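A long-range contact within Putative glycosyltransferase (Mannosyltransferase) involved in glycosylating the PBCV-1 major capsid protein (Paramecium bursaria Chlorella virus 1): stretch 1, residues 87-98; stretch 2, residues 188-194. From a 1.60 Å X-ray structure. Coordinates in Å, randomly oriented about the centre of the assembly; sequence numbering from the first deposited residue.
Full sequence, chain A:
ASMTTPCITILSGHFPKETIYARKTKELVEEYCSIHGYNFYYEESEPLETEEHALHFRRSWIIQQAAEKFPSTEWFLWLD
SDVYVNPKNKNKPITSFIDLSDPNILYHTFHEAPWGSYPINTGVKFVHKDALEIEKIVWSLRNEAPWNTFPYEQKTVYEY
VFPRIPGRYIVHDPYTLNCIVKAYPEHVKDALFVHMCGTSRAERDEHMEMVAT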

# COMPACT_ATOMS: atom_id res chain seq x y z
N PRO A 87 -6.54 -15.55 -1.71
CA PRO A 87 -7.74 -16.13 -2.34
C PRO A 87 -8.78 -16.65 -1.33
O PRO A 87 -9.99 -16.54 -1.59
CB PRO A 87 -7.18 -17.28 -3.19
CG PRO A 87 -5.78 -16.88 -3.49
CD PRO A 87 -5.30 -16.13 -2.27
N LYS A 88 -8.32 -17.17 -0.20
CA LYS A 88 -9.23 -17.73 0.81
C LYS A 88 -10.18 -16.66 1.35
O LYS A 88 -11.31 -16.98 1.79
CB LYS A 88 -8.45 -18.39 1.97
CG LYS A 88 -9.36 -18.91 3.10
CD LYS A 88 -8.59 -19.18 4.39
CE LYS A 88 -9.53 -19.47 5.56
NZ LYS A 88 -10.47 -18.34 5.86
N ASN A 89 -9.74 -15.40 1.30
CA ASN A 89 -10.50 -14.29 1.86
C ASN A 89 -11.01 -13.24 0.87
O ASN A 89 -11.51 -12.19 1.27
CB ASN A 89 -9.71 -13.63 2.99
CG ASN A 89 -9.82 -14.39 4.28
OD1 ASN A 89 -8.87 -14.47 5.06
ND2 ASN A 89 -10.98 -14.99 4.50
N LYS A 90 -10.91 -13.54 -0.42
CA LYS A 90 -11.27 -12.58 -1.46
C LYS A 90 -12.75 -12.17 -1.44
O LYS A 90 -13.09 -11.09 -1.93
CB LYS A 90 -10.86 -13.10 -2.85
CG LYS A 90 -11.78 -14.20 -3.36
CD LYS A 90 -11.47 -14.58 -4.81
CE LYS A 90 -12.58 -15.46 -5.35
NZ LYS A 90 -12.23 -16.05 -6.67
N ASN A 91 -13.61 -13.01 -0.87
CA ASN A 91 -15.03 -12.66 -0.79
C ASN A 91 -15.40 -11.83 0.45
O ASN A 91 -16.57 -11.55 0.70
CB ASN A 91 -15.93 -13.91 -0.90
CG ASN A 91 -15.78 -14.60 -2.24
OD1 ASN A 91 -15.50 -15.80 -2.30
ND2 ASN A 91 -15.97 -13.85 -3.32
N LYS A 92 -14.38 -11.39 1.20
CA LYS A 92 -14.63 -10.59 2.39
C LYS A 92 -14.20 -9.15 2.17
O LYS A 92 -13.07 -8.91 1.71
CB LYS A 92 -13.90 -11.18 3.59
CG LYS A 92 -14.38 -12.56 4.01
CD LYS A 92 -13.50 -13.12 5.10
CE LYS A 92 -13.97 -14.49 5.59
NZ LYS A 92 -12.99 -15.05 6.58
N PRO A 93 -15.08 -8.18 2.51
CA PRO A 93 -14.77 -6.78 2.24
C PRO A 93 -13.74 -6.24 3.22
O PRO A 93 -13.56 -6.80 4.31
CB PRO A 93 -16.11 -6.07 2.44
CG PRO A 93 -16.80 -6.91 3.50
CD PRO A 93 -16.39 -8.33 3.17
N ILE A 94 -13.10 -5.15 2.83
CA ILE A 94 -12.04 -4.55 3.63
C ILE A 94 -12.55 -4.18 5.01
O ILE A 94 -11.83 -4.28 6.01
CB ILE A 94 -11.49 -3.29 2.92
CG1 ILE A 94 -10.60 -3.70 1.73
CG2 ILE A 94 -10.75 -2.39 3.91
CD1 ILE A 94 -10.30 -2.54 0.76
N THR A 95 -13.81 -3.75 5.05
CA THR A 95 -14.46 -3.28 6.27
C THR A 95 -14.75 -4.42 7.26
O THR A 95 -15.10 -4.15 8.41
CB THR A 95 -15.72 -2.46 5.92
OG1 THR A 95 -16.49 -3.17 4.94
CG2 THR A 95 -15.30 -1.10 5.34
N SER A 96 -14.60 -5.68 6.83
CA SER A 96 -14.69 -6.79 7.77
C SER A 96 -13.41 -6.92 8.60
O SER A 96 -13.39 -7.62 9.62
CB SER A 96 -15.01 -8.12 7.08
OG SER A 96 -13.96 -8.49 6.19
N PHE A 97 -12.34 -6.25 8.15
CA PHE A 97 -11.00 -6.37 8.76
C PHE A 97 -10.55 -5.10 9.48
O PHE A 97 -9.65 -5.14 10.33
CB PHE A 97 -9.96 -6.71 7.68
CG PHE A 97 -10.14 -8.08 7.09
CD1 PHE A 97 -9.56 -9.21 7.70
CD2 PHE A 97 -10.88 -8.25 5.94
CE1 PHE A 97 -9.74 -10.48 7.16
CE2 PHE A 97 -11.05 -9.52 5.38
CZ PHE A 97 -10.48 -10.63 5.98
N ILE A 98 -11.15 -3.97 9.12
CA ILE A 98 -10.78 -2.68 9.69
C ILE A 98 -11.98 -1.76 9.82
O ILE A 98 -12.87 -1.76 8.97
CB ILE A 98 -9.61 -2.00 8.87
CG1 ILE A 98 -9.16 -0.69 9.51
CG2 ILE A 98 -9.99 -1.80 7.42
CD1 ILE A 98 -7.81 -0.18 8.97
N VAL A 188 -0.67 -15.93 7.44
CA VAL A 188 -0.90 -15.81 5.99
C VAL A 188 -2.24 -16.42 5.56
O VAL A 188 -3.00 -15.79 4.82
CB VAL A 188 0.24 -16.44 5.15
CG1 VAL A 188 -0.15 -16.52 3.67
CG2 VAL A 188 1.53 -15.63 5.30
N LYS A 189 -2.53 -17.61 6.06
CA LYS A 189 -3.79 -18.32 5.78
C LYS A 189 -5.05 -17.48 5.99
O LYS A 189 -6.02 -17.61 5.23
CB LYS A 189 -3.86 -19.62 6.62
CG LYS A 189 -4.06 -19.41 8.13
CD LYS A 189 -4.00 -20.72 8.94
CE LYS A 189 -4.37 -20.48 10.40
NZ LYS A 189 -4.02 -21.63 11.29
N ASP A 190 -5.04 -16.63 7.02
CA ASP A 190 -6.23 -15.89 7.43
C ASP A 190 -6.17 -14.42 7.05
O ASP A 190 -7.07 -13.65 7.39
CB ASP A 190 -6.45 -16.03 8.94
CG ASP A 190 -6.91 -17.42 9.34
OD1 ASP A 190 -7.57 -18.11 8.52
OD2 ASP A 190 -6.61 -17.82 10.48
N ALA A 191 -5.11 -14.02 6.34
CA ALA A 191 -4.94 -12.61 5.99
C ALA A 191 -5.88 -12.20 4.87
O ALA A 191 -6.41 -13.05 4.16
CB ALA A 191 -3.48 -12.35 5.59
N LEU A 192 -6.07 -10.89 4.70
CA LEU A 192 -6.67 -10.37 3.49
C LEU A 192 -5.54 -9.99 2.53
O LEU A 192 -5.51 -10.48 1.40
CB LEU A 192 -7.53 -9.14 3.78
CG LEU A 192 -8.12 -8.48 2.52
CD1 LEU A 192 -9.02 -9.46 1.74
CD2 LEU A 192 -8.90 -7.20 2.96
N PHE A 193 -4.64 -9.11 2.98
CA PHE A 193 -3.49 -8.67 2.16
C PHE A 193 -2.19 -9.33 2.60
O PHE A 193 -1.77 -9.18 3.75
CB PHE A 193 -3.35 -7.14 2.21
CG PHE A 193 -4.55 -6.41 1.66
CD1 PHE A 193 -5.10 -6.78 0.44
CD2 PHE A 193 -5.14 -5.37 2.38
CE1 PHE A 193 -6.22 -6.12 -0.09
CE2 PHE A 193 -6.24 -4.71 1.86
CZ PHE A 193 -6.79 -5.09 0.63
N VAL A 194 -1.58 -10.08 1.68
CA VAL A 194 -0.36 -10.81 1.97
C VAL A 194 0.80 -10.08 1.30
O VAL A 194 0.74 -9.75 0.11
CB VAL A 194 -0.46 -12.26 1.45
CG1 VAL A 194 0.85 -13.01 1.71
CG2 VAL A 194 -1.64 -13.00 2.10

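Contact between residues 87-98, a short 3-10 segment followed by loop and turn, and residues 188-194, a loop that leads into a strand at Phe193. The stretches meet through side chains packed on side chains and on backbone carbonyls, with no clear hydrogen bond between them; they come nearest at Asn89 and Leu192, whose CA atoms lie 5.7 Å apart. Together the stretches bury 389 Å².

Leu192 has the largest covered area. Its CA-to-CB bond points toward the first stretch, and with chi1 t and chi2 p both its methyls lie near Phe97. Leu192 CD1 lies against the type I turn from Asn89 to Lys92, 3.7 Å from Asn89 O, the same carbonyl that closes the turn by accepting a hydrogen bond from Lys92 N at 3.0 Å. Leu192 CD2 packs 3.7 Å from Phe97 CD2 and 4.1 Å from Ile94 CG1. Leu192 CB sits 3.9 Å from the centroid of the Phe97 ring, 12° off the ring normal, so an aliphatic carbon rests on the pi face as a CH-pi contact. Ile94 CG1 also meets Phe193 CZ at 4.2 Å, extending the apolar patch. Phe97 N donates a hydrogen bond to Ile94 O at 3.0 Å, a backbone link between two of the residues that meet Leu192.

Asn89 covers the next largest area and brings a polar group to the second stretch. Its side-chain amide lies close to the carbonyls of Asp190 and Ala191, but the amide is probably turned over in the model, which leaves the bonding open.

At the exposed side, the Lys88 chain, extended through chi3 and turned at chi4, lays Lys88 CD 3.1 Å from Lys189 O. Its ammonium group forms a long salt bridge with Asp190, Lys88 NZ to Asp190 OD1 at 3.9 Å. At that separation the attraction is chiefly electrostatic. Asp190 CB points away from the first stretch, yet the end of its side chain comes nearer.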